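Local coordinates for protein 11S globulin isoform 1 (PDB 5WPW) that serves as an 11S seed storage globulin of coconut, a potential food allergen that acts as a nutrient reservoir and assembles into hexamers, at the interface of chains A and B and the interface of chains A and C. Sequence-based numbering; all coordinates share one arbitrary frame. Chains: chain A/B/C, 11S globulin isoform 1.

Contact 1: the interface of chains A and B. Residues chain A 301, 321, 323, 348-350, 374; chain B 182-184, 187, 191.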
loop_
_atom_site.group_PDB
_atom_site.type_symbol
_atom_site.label_atom_id
_atom_site.label_comp_id
_atom_site.label_asym_id
_atom_site.label_seq_id
_atom_site.Cartn_x
_atom_site.Cartn_y
_atom_site.Cartn_z
ATOM N N PRO A 301 -31.462 -0.632 15.868
ATOM C CA PRO A 301 -31.134 -1.993 15.422
ATOM C C PRO A 301 -30.072 -1.964 14.333
ATOM O O PRO A 301 -30.119 -1.147 13.415
ATOM C CB PRO A 301 -32.471 -2.529 14.887
ATOM C CG PRO A 301 -33.500 -1.726 15.582
ATOM C CD PRO A 301 -32.912 -0.371 15.827
ATOM N N GLU A 321 -31.367 -7.097 22.841
ATOM C CA GLU A 321 -31.930 -8.187 22.071
ATOM C C GLU A 321 -31.045 -8.453 20.864
ATOM O O GLU A 321 -30.646 -7.515 20.170
ATOM C CB GLU A 321 -33.336 -7.862 21.635
ATOM C CG GLU A 321 -34.272 -7.737 22.819
ATOM C CD GLU A 321 -35.674 -7.452 22.372
ATOM O OE1 GLU A 321 -36.300 -6.534 22.934
ATOM O OE2 GLU A 321 -36.136 -8.142 21.444
ATOM N N ALA A 323 -30.689 -11.034 17.371
ATOM C CA ALA A 323 -31.353 -11.940 16.437
ATOM C C ALA A 323 -30.328 -12.554 15.478
ATOM O O ALA A 323 -29.392 -11.870 15.054
ATOM C CB ALA A 323 -32.424 -11.204 15.622
ATOM N N ALA A 348 -28.075 -9.347 14.201
ATOM C CA ALA A 348 -28.728 -8.061 14.374
ATOM C C ALA A 348 -28.966 -7.840 15.857
ATOM O O ALA A 348 -29.332 -8.768 16.577
ATOM C CB ALA A 348 -30.053 -8.002 13.603
ATOM N N MET A 349 -28.752 -6.616 16.311
ATOM C CA MET A 349 -28.921 -6.354 17.730
ATOM C C MET A 349 -29.487 -4.967 17.985
ATOM O O MET A 349 -29.360 -4.039 17.179
ATOM C CB MET A 349 -27.606 -6.530 18.479
ATOM C CG MET A 349 -26.681 -5.374 18.358
ATOM S SD MET A 349 -25.875 -5.339 19.968
ATOM C CE MET A 349 -24.591 -4.143 19.671
ATOM N N LEU A 350 -30.058 -4.842 19.177
ATOM C CA LEU A 350 -30.862 -3.712 19.601
ATOM C C LEU A 350 -30.624 -3.543 21.098
ATOM O O LEU A 350 -30.563 -4.544 21.818
ATOM C CB LEU A 350 -32.333 -4.015 19.283
ATOM C CG LEU A 350 -33.521 -3.196 19.729
ATOM C CD1 LEU A 350 -34.663 -3.469 18.741
ATOM C CD2 LEU A 350 -33.920 -3.564 21.150
ATOM N N ILE A 374 -30.540 -0.718 10.597
ATOM C CA ILE A 374 -31.734 -1.173 9.886
ATOM C C ILE A 374 -32.676 -0.018 9.596
ATOM O O ILE A 374 -33.199 0.081 8.488
ATOM C CB ILE A 374 -32.428 -2.291 10.692
ATOM C CG1 ILE A 374 -31.472 -3.465 10.875
ATOM C CG2 ILE A 374 -33.659 -2.804 9.978
ATOM C CD1 ILE A 374 -32.058 -4.654 11.608
ATOM N N GLY B 182 -36.687 -11.901 15.038
ATOM C CA GLY B 182 -35.978 -12.184 16.269
ATOM C C GLY B 182 -36.156 -11.138 17.347
ATOM O O GLY B 182 -35.841 -11.408 18.513
ATOM N N PHE B 183 -36.658 -9.962 16.986
ATOM C CA PHE B 183 -36.850 -8.874 17.922
ATOM C C PHE B 183 -38.247 -8.930 18.522
ATOM O O PHE B 183 -39.195 -9.409 17.894
ATOM C CB PHE B 183 -36.644 -7.531 17.234
ATOM C CG PHE B 183 -35.231 -7.269 16.855
ATOM C CD1 PHE B 183 -34.228 -7.354 17.798
ATOM C CD2 PHE B 183 -34.899 -6.982 15.542
ATOM C CE1 PHE B 183 -32.910 -7.116 17.442
ATOM C CE2 PHE B 183 -33.594 -6.747 15.187
ATOM C CZ PHE B 183 -32.599 -6.812 16.138
ATOM N N SER B 184 -38.365 -8.442 19.751
ATOM C CA SER B 184 -39.683 -8.326 20.356
ATOM C C SER B 184 -40.472 -7.213 19.674
ATOM O O SER B 184 -39.915 -6.223 19.195
ATOM C CB SER B 184 -39.564 -8.065 21.856
ATOM O OG SER B 184 -39.657 -6.681 22.136
ATOM N N LEU B 187 -40.157 -3.512 21.262
ATOM C CA LEU B 187 -38.922 -2.768 21.032
ATOM C C LEU B 187 -38.768 -2.405 19.560
ATOM O O LEU B 187 -38.300 -1.310 19.229
ATOM C CB LEU B 187 -37.715 -3.559 21.536
ATOM C CG LEU B 187 -37.078 -3.046 22.845
ATOM C CD1 LEU B 187 -36.476 -1.646 22.710
ATOM C CD2 LEU B 187 -38.077 -3.070 23.999
ATOM N N ALA B 191 -38.076 1.083 18.290
ATOM C CA ALA B 191 -36.953 1.371 17.400
ATOM C C ALA B 191 -37.422 2.064 16.123
ATOM O O ALA B 191 -36.897 3.117 15.739
ATOM C CB ALA B 191 -36.200 0.073 17.084
#
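B:Phe183 pushes its ring between A:Glu321, A:Ala348 and A:Leu350, three residues on strands of the second cupin domain of this 11S globulin, and it comes from the short stretch between the 3-10 helix 179-182 and helix 185-192 of the neighbouring subunit. The apolar contacts dominate. CD1 of A:Leu350 lies over one ring face near the rim, 4.0 Å above the plane, while its CB is 3.7 Å from B:Phe183 CE1. At the ring edge, in plane, stand the backbone O of A:Glu321 and N of A:Met349, and the methyl CB of A:Ala348 faces the tip atom CZ at 3.8 Å. With CG of A:Leu350 anti to the backbone N (chi1 171°), its branch is carried on to B:Leu187, where A:Leu350 CD2 meets B:Leu187 CD1 at 3.6 Å. Further along helix 185-192, B:Ala191 CB packs on A:Pro301 CD at 3.5 Å.

Polar contact comes from the extended A:Glu321 side chain. Its carboxylate oxygen OE2 accepts from the backbone N of B:Ser184 at 2.8 Å, using the syn lone pair, with 162° at the hydrogen. OE1 takes a weak bond from the hydroxyl OG of B:Ser184 and rests against CB and CG of B:Leu187.

Contact 2: the interface of chains A and C. Residues chain A 377-378, 411; chain C 80-82, 84, 103, 242.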
loop_
_atom_site.group_PDB
_atom_site.type_symbol
_atom_site.label_atom_id
_atom_site.label_comp_id
_atom_site.label_asym_id
_atom_site.label_seq_id
_atom_site.Cartn_x
_atom_site.Cartn_y
_atom_site.Cartn_z
ATOM N N LYS A 377 -30.919 7.300 9.573
ATOM C CA LYS A 377 -30.479 8.124 8.453
ATOM C C LYS A 377 -29.494 7.397 7.537
ATOM O O LYS A 377 -29.448 7.679 6.331
ATOM C CB LYS A 377 -29.891 9.437 8.975
ATOM C CG LYS A 377 -28.510 9.358 9.581
ATOM C CD LYS A 377 -27.758 10.658 9.326
ATOM C CE LYS A 377 -28.399 11.815 10.089
ATOM N NZ LYS A 377 -28.262 13.126 9.381
ATOM N N THR A 378 -28.732 6.442 8.060
ATOM C CA THR A 378 -27.719 5.759 7.260
ATOM C C THR A 378 -28.034 4.280 7.068
ATOM O O THR A 378 -27.126 3.454 6.979
ATOM C CB THR A 378 -26.339 5.909 7.903
ATOM O OG1 THR A 378 -26.365 5.361 9.226
ATOM C CG2 THR A 378 -25.920 7.357 7.984
ATOM N N VAL A 411 -29.668 9.705 13.701
ATOM C CA VAL A 411 -28.422 8.975 13.914
ATOM C C VAL A 411 -28.698 7.710 14.715
ATOM O O VAL A 411 -29.846 7.424 15.066
ATOM C CB VAL A 411 -27.389 9.864 14.635
ATOM C CG1 VAL A 411 -27.044 11.058 13.799
ATOM C CG2 VAL A 411 -27.930 10.326 16.014
ATOM N N PRO C 80 -22.329 12.291 6.942
ATOM C CA PRO C 80 -23.608 12.657 7.570
ATOM C C PRO C 80 -23.402 13.470 8.834
ATOM O O PRO C 80 -22.361 13.407 9.494
ATOM C CB PRO C 80 -24.261 11.312 7.891
ATOM C CG PRO C 80 -23.045 10.386 8.159
ATOM C CD PRO C 80 -21.932 10.903 7.245
ATOM N N GLU C 81 -24.446 14.237 9.171
ATOM C CA GLU C 81 -24.494 14.983 10.415
ATOM C C GLU C 81 -24.803 14.023 11.554
ATOM O O GLU C 81 -25.873 13.406 11.582
ATOM C CB GLU C 81 -25.563 16.068 10.325
ATOM C CG GLU C 81 -25.079 17.313 9.641
ATOM C CD GLU C 81 -25.169 17.211 8.141
ATOM O OE1 GLU C 81 -26.248 16.831 7.631
ATOM O OE2 GLU C 81 -24.144 17.498 7.478
ATOM N N THR C 82 -23.873 13.895 12.498
ATOM C CA THR C 82 -24.010 12.953 13.594
ATOM C C THR C 82 -24.353 13.611 14.934
ATOM O O THR C 82 -24.595 12.895 15.916
ATOM C CB THR C 82 -22.708 12.149 13.749
ATOM O OG1 THR C 82 -21.626 13.063 13.941
ATOM C CG2 THR C 82 -22.428 11.315 12.503
ATOM N N GLN C 84 -27.130 15.808 16.777
ATOM C CA GLN C 84 -28.470 16.282 16.452
ATOM C C GLN C 84 -29.380 16.274 17.667
ATOM O O GLN C 84 -29.205 15.501 18.618
ATOM C CB GLN C 84 -29.103 15.464 15.325
ATOM C CG GLN C 84 -29.220 14.010 15.612
ATOM C CD GLN C 84 -29.697 13.233 14.409
ATOM O OE1 GLN C 84 -30.561 12.366 14.526
ATOM N NE2 GLN C 84 -29.135 13.536 13.243
ATOM N N GLU C 103 -28.913 20.180 13.804
ATOM C CA GLU C 103 -28.257 19.012 13.229
ATOM C C GLU C 103 -27.000 19.532 12.557
ATOM O O GLU C 103 -27.087 20.386 11.667
ATOM C CB GLU C 103 -29.175 18.320 12.213
ATOM C CG GLU C 103 -28.975 16.834 12.069
ATOM C CD GLU C 103 -30.040 16.182 11.206
ATOM O OE1 GLU C 103 -30.427 16.775 10.178
ATOM O OE2 GLU C 103 -30.498 15.075 11.553
ATOM N N GLU C 242 -19.296 5.802 7.495
ATOM C CA GLU C 242 -19.045 7.038 8.211
ATOM C C GLU C 242 -18.272 6.815 9.506
ATOM O O GLU C 242 -17.827 7.789 10.122
ATOM C CB GLU C 242 -20.387 7.751 8.452
ATOM C CG GLU C 242 -21.217 7.312 9.671
ATOM C CD GLU C 242 -21.819 5.926 9.547
ATOM O OE1 GLU C 242 -22.409 5.457 10.545
ATOM O OE2 GLU C 242 -21.695 5.291 8.479
HETATM O O HOH W 1 -26.689 14.105 7.372
#
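A:Val411 and C:Gln84 meet tip to tip in the two-fold interface between subunits of this 11S cupin globulin, a pairing that recurs with the chains exchanged. The side-chain carbonyl OE1 accepts from the backbone N of A:Val411 at 2.9 Å. The donor stands above the carbonyl plane, 53° out of it, so no lone pair is addressed directly. The methyl CG1 of A:Val411 also packs on the amide carbon CD of C:Gln84 at 3.5 Å and on CA of C:Thr82 at 3.6 Å.

Alongside, A:Lys377 runs past C:Gln84 in the opposite direction. Its CD touches the ring atom CB of C:Pro80 at 3.8 Å, and its bent chain brings NZ to the carbonyl O of C:Glu81, a weak bond at 3.3 Å. At about a right angle to that carbonyl, C:Glu103 reaches toward the ammonium tip to tip, forming a long salt bridge of 3.7 Å between OE2 and NZ. A water also contacts NZ of A:Lys377 directly, at 2.7 Å, and bonds the backbone N and carboxylate OE1 of C:Glu81.

In the next shell, the folded C:Glu81 chain (chi2 84°) turns its carboxylate back to that water, adding negative charge that may steady the ammonium.

The chain A residues lie in loops, whereas C:Gln84 and C:Glu103 sit on strands 83-85 and 102-104 of the first cupin domain.

Contact 3: the interface of chains A and B. Residues chain A 387-388, 391; chain B 218-220.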
loop_
_atom_site.group_PDB
_atom_site.type_symbol
_atom_site.label_atom_id
_atom_site.label_comp_id
_atom_site.label_asym_id
_atom_site.label_seq_id
_atom_site.Cartn_x
_atom_site.Cartn_y
_atom_site.Cartn_z
ATOM N N GLU A 387 -41.082 0.744 -3.131
ATOM C CA GLU A 387 -41.848 -0.371 -3.681
ATOM C C GLU A 387 -41.189 -1.704 -3.391
ATOM O O GLU A 387 -41.883 -2.715 -3.261
ATOM C CB GLU A 387 -42.080 -0.199 -5.190
ATOM C CG GLU A 387 -42.898 1.063 -5.525
ATOM C CD GLU A 387 -43.853 0.909 -6.716
ATOM O OE1 GLU A 387 -44.736 1.777 -6.853
ATOM O OE2 GLU A 387 -43.729 -0.049 -7.512
ATOM N N VAL A 388 -39.856 -1.726 -3.261
ATOM C CA VAL A 388 -39.184 -2.916 -2.758
ATOM C C VAL A 388 -39.670 -3.246 -1.351
ATOM O O VAL A 388 -39.935 -4.410 -1.026
ATOM C CB VAL A 388 -37.654 -2.714 -2.802
ATOM C CG1 VAL A 388 -36.938 -3.815 -2.013
ATOM C CG2 VAL A 388 -37.170 -2.624 -4.247
ATOM N N ASN A 391 -43.448 -4.552 -1.525
ATOM C CA ASN A 391 -43.550 -5.953 -1.913
ATOM C C ASN A 391 -42.865 -6.885 -0.926
ATOM O O ASN A 391 -43.305 -8.029 -0.772
ATOM C CB ASN A 391 -42.993 -6.143 -3.332
ATOM C CG ASN A 391 -43.922 -5.559 -4.418
ATOM O OD1 ASN A 391 -44.913 -6.183 -4.795
ATOM N ND2 ASN A 391 -43.583 -4.372 -4.932
ATOM N N GLY B 218 -45.934 -4.759 -11.187
ATOM C CA GLY B 218 -44.622 -4.325 -11.609
ATOM C C GLY B 218 -43.947 -3.657 -10.435
ATOM O O GLY B 218 -44.599 -3.304 -9.446
ATOM N N LEU B 219 -42.643 -3.490 -10.498
ATOM C CA LEU B 219 -41.914 -2.795 -9.450
ATOM C C LEU B 219 -41.393 -1.508 -10.055
ATOM O O LEU B 219 -40.562 -1.543 -10.963
ATOM C CB LEU B 219 -40.774 -3.652 -8.909
ATOM C CG LEU B 219 -40.016 -3.041 -7.735
ATOM C CD1 LEU B 219 -40.793 -3.320 -6.481
ATOM C CD2 LEU B 219 -38.599 -3.616 -7.641
ATOM N N GLN B 220 -41.862 -0.375 -9.560
ATOM C CA GLN B 220 -41.358 0.907 -10.026
ATOM C C GLN B 220 -40.357 1.436 -9.013
ATOM O O GLN B 220 -40.667 1.555 -7.823
ATOM C CB GLN B 220 -42.481 1.916 -10.249
ATOM C CG GLN B 220 -43.377 1.569 -11.437
ATOM C CD GLN B 220 -42.882 2.165 -12.745
ATOM O OE1 GLN B 220 -42.402 1.447 -13.625
ATOM N NE2 GLN B 220 -42.992 3.485 -12.878
HETATM O O HOH W 2 -39.949 2.493 -5.362
HETATM O O HOH W 3 -45.214 -3.087 -6.521
HETATM O O HOH W 4 -45.748 -0.458 -9.360
#
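A:Glu387, near the start of helix 386-393 in this 11S globulin of the cupin superfamily, sets its carboxylate against the backbone of B:Gln220. Oxygen OE2 accepts from the backbone N of B:Gln220 at 2.8 Å, with 166° at the hydrogen. The N-H meets it from above the carboxylate plane, 50° out of it. The two side chains lie side by side and point the same way, with carboxylate and amide planes steeply turned against each other. Water extends the grip at both ends of A:Glu387: one molecule links OE2 to the carbonyl O of B:Gly218, and another joins its backbone N to the carbonyl O of B:Gln220, lying 2.7 Å from the latter. That second bridge engages a backbone N in the first turn of the helix.

B:Leu219 supplies the apolar part. Its CG is anti to the backbone N (chi1 -176°), which sends the branch toward the helix surface. There CD1 packs at 3.6 Å from A:Glu387 CB, and CD2 reaches A:Val388 CG2 at 3.8 Å. A:Asn391, one turn along, slides past B:Leu219 in the opposite direction and brings its amide ND2 to 3.4 Å from CD1. The same ND2 donates to the carbonyl O of A:Glu387 at 2.9 Å, a bond that holds the amide against its own helix, and it also bonds a water 2.6 Å away that leads on to B:Gly218 O.

Contact 4: the interface of chains A and B. Residues chain A 303, 305, 345-346; chain B 56-58, 121, 123, 149, 156.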
loop_
_atom_site.group_PDB
_atom_site.type_symbol
_atom_site.label_atom_id
_atom_site.label_comp_id
_atom_site.label_asym_id
_atom_site.label_seq_id
_atom_site.Cartn_x
_atom_site.Cartn_y
_atom_site.Cartn_z
ATOM N N TRP A 303 -26.544 -4.495 12.522
ATOM C CA TRP A 303 -25.639 -5.627 12.580
ATOM C C TRP A 303 -24.201 -5.183 12.330
ATOM O O TRP A 303 -23.942 -4.168 11.672
ATOM C CB TRP A 303 -26.069 -6.719 11.587
ATOM C CG TRP A 303 -25.893 -6.401 10.140
ATOM C CD1 TRP A 303 -24.768 -6.635 9.358
ATOM C CD2 TRP A 303 -26.872 -5.853 9.282
ATOM N NE1 TRP A 303 -25.014 -6.243 8.069
ATOM C CE2 TRP A 303 -26.301 -5.763 7.990
ATOM C CE3 TRP A 303 -28.193 -5.419 9.475
ATOM C CZ2 TRP A 303 -27.005 -5.249 6.893
ATOM C CZ3 TRP A 303 -28.894 -4.929 8.383
ATOM C CH2 TRP A 303 -28.297 -4.832 7.110
ATOM N N ILE A 305 -20.873 -5.536 10.455
ATOM C CA ILE A 305 -20.627 -5.965 9.085
ATOM C C ILE A 305 -19.416 -6.872 9.012
ATOM O O ILE A 305 -19.465 -7.952 8.408
ATOM C CB ILE A 305 -20.448 -4.745 8.167
ATOM C CG1 ILE A 305 -21.796 -4.059 7.928
ATOM C CG2 ILE A 305 -19.821 -5.158 6.854
ATOM C CD1 ILE A 305 -21.651 -2.720 7.283
ATOM N N GLN A 345 -20.602 -11.472 14.430
ATOM C CA GLN A 345 -20.674 -10.745 13.176
ATOM C C GLN A 345 -21.990 -11.066 12.477
ATOM O O GLN A 345 -22.468 -12.209 12.520
ATOM C CB GLN A 345 -19.485 -11.149 12.280
ATOM C CG GLN A 345 -19.541 -10.569 10.870
ATOM C CD GLN A 345 -18.496 -11.187 9.930
ATOM O OE1 GLN A 345 -18.119 -10.593 8.903
ATOM N NE2 GLN A 345 -18.035 -12.368 10.271
ATOM N N ASN A 346 -22.594 -10.034 11.891
ATOM C CA ASN A 346 -23.795 -10.167 11.064
ATOM C C ASN A 346 -25.061 -10.316 11.914
ATOM O O ASN A 346 -26.153 -10.058 11.407
ATOM C CB ASN A 346 -23.713 -11.362 10.099
ATOM C CG ASN A 346 -22.978 -11.065 8.805
ATOM O OD1 ASN A 346 -21.884 -11.582 8.568
ATOM N ND2 ASN A 346 -23.615 -10.305 7.919
ATOM N N MET B 56 -28.624 -10.341 3.443
ATOM C CA MET B 56 -27.178 -10.188 3.466
ATOM C C MET B 56 -26.560 -11.499 3.918
ATOM O O MET B 56 -27.192 -12.294 4.620
ATOM C CB MET B 56 -26.730 -9.004 4.317
ATOM C CG MET B 56 -27.161 -9.005 5.741
ATOM S SD MET B 56 -25.907 -9.793 6.779
ATOM C CE MET B 56 -26.568 -9.368 8.397
ATOM N N SER B 57 -25.326 -11.739 3.473
ATOM C CA SER B 57 -24.628 -12.992 3.716
ATOM C C SER B 57 -23.318 -12.733 4.459
ATOM O O SER B 57 -22.751 -11.645 4.376
ATOM C CB SER B 57 -24.331 -13.736 2.405
ATOM O OG SER B 57 -25.529 -14.254 1.808
ATOM N N ASN B 58 -22.868 -13.734 5.213
ATOM C CA ASN B 58 -21.599 -13.668 5.939
ATOM C C ASN B 58 -20.388 -13.791 5.026
ATOM O O ASN B 58 -19.266 -13.563 5.493
ATOM C CB ASN B 58 -21.526 -14.776 6.997
ATOM C CG ASN B 58 -21.450 -16.202 6.377
ATOM O OD1 ASN B 58 -22.110 -16.500 5.369
ATOM N ND2 ASN B 58 -20.649 -17.080 6.987
ATOM N N GLY B 121 -22.102 -8.859 4.350
ATOM C CA GLY B 121 -22.680 -7.906 5.266
ATOM C C GLY B 121 -23.423 -6.742 4.649
ATOM O O GLY B 121 -23.900 -5.883 5.402
ATOM N N ALA B 123 -26.712 -5.426 2.425
ATOM C CA ALA B 123 -28.033 -5.806 1.928
ATOM C C ALA B 123 -28.136 -5.685 0.409
ATOM O O ALA B 123 -27.719 -4.686 -0.194
ATOM C CB ALA B 123 -29.116 -4.951 2.589
ATOM N N LEU B 149 -17.605 -15.959 10.884
ATOM C CA LEU B 149 -18.444 -17.025 11.436
ATOM C C LEU B 149 -17.922 -18.394 11.025
ATOM O O LEU B 149 -16.721 -18.553 10.778
ATOM C CB LEU B 149 -19.898 -16.846 11.004
ATOM C CG LEU B 149 -20.546 -15.511 11.346
ATOM C CD1 LEU B 149 -21.932 -15.405 10.756
ATOM C CD2 LEU B 149 -20.579 -15.291 12.870
ATOM N N PHE B 156 -28.959 -13.895 6.032
ATOM C CA PHE B 156 -29.764 -13.127 6.974
ATOM C C PHE B 156 -30.793 -12.357 6.166
ATOM O O PHE B 156 -30.452 -11.371 5.511
ATOM C CB PHE B 156 -28.902 -12.160 7.793
ATOM C CG PHE B 156 -27.852 -12.832 8.663
ATOM C CD1 PHE B 156 -26.740 -13.432 8.103
ATOM C CD2 PHE B 156 -27.982 -12.837 10.051
ATOM C CE1 PHE B 156 -25.767 -14.033 8.926
ATOM C CE2 PHE B 156 -27.028 -13.420 10.866
ATOM C CZ PHE B 156 -25.920 -14.024 10.308
#
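A:Asn346 inserts between B:Phe156, B:Met56 and B:Asn58. Its CB lies over one face of the B:Phe156 ring, 3.8 Å from the centroid and offset toward the rim, a CH-pi contact. CG is beside the backbone N, anti to the carbonyl carbon (chi1 -84°), which carries the amide away from the ring and toward B:Met56 and B:Asn58. The amide nitrogen ND2 is modelled too close to the sulphur SD and methyl CE of B:Met56, so the turn of the amide and the exact place of the methionine tip are doubtful. Tentatively, OD1 approaches CA of B:Asn58 at 3.4 Å.

B:Met56 runs past A:Asn346 and A:Trp303 in the opposite direction to each. With that reserve, its methyl CE lies over the five-membered ring of A:Trp303, 3.3 Å from the centroid (CH-pi), while CG lies 3.9 Å from CZ2 on the benzo part. Bending at chi2 (92°) helps lay the thioether along the indole.

The bond from NE1 to the carbonyl O of B:Gly121, 2.9 Å long, would help hold the indole's rotation. The acceptor lies in the ring plane, and the donor is tilted 26° from the carbonyl plane. Beyond A:Asn346, B:Leu149 CD2 packs on the carbonyl O of A:Gln345 at 3.6 Å.

A:Trp303 belongs to strand 298-304 and A:Asn346 to the turn before strand 348-354, both in the second cupin domain, while B:Met56 and B:Phe156 come from strands 50-57 and 155-157 of the first.

Contacts 1 and 4, whose C-alpha centres are about 14 Å apart, share strand 298-304 of chain A, and strand 348-354 in contact 1 directly follows the turn used in contact 4. They set the second cupin domain of A against strands of the first cupin domain of B (contact 4) and the helical segment 179-192 of B (contact 1). Contact 3 extends the A-B interface through helix 386-393, about 26 Å from contact 1 and 24 Å from contact 4. Contact 2 turns to chain C, about 20 Å from contact 1. One subunit thus engages two neighbours through different surfaces, consistent with the hexameric assembly.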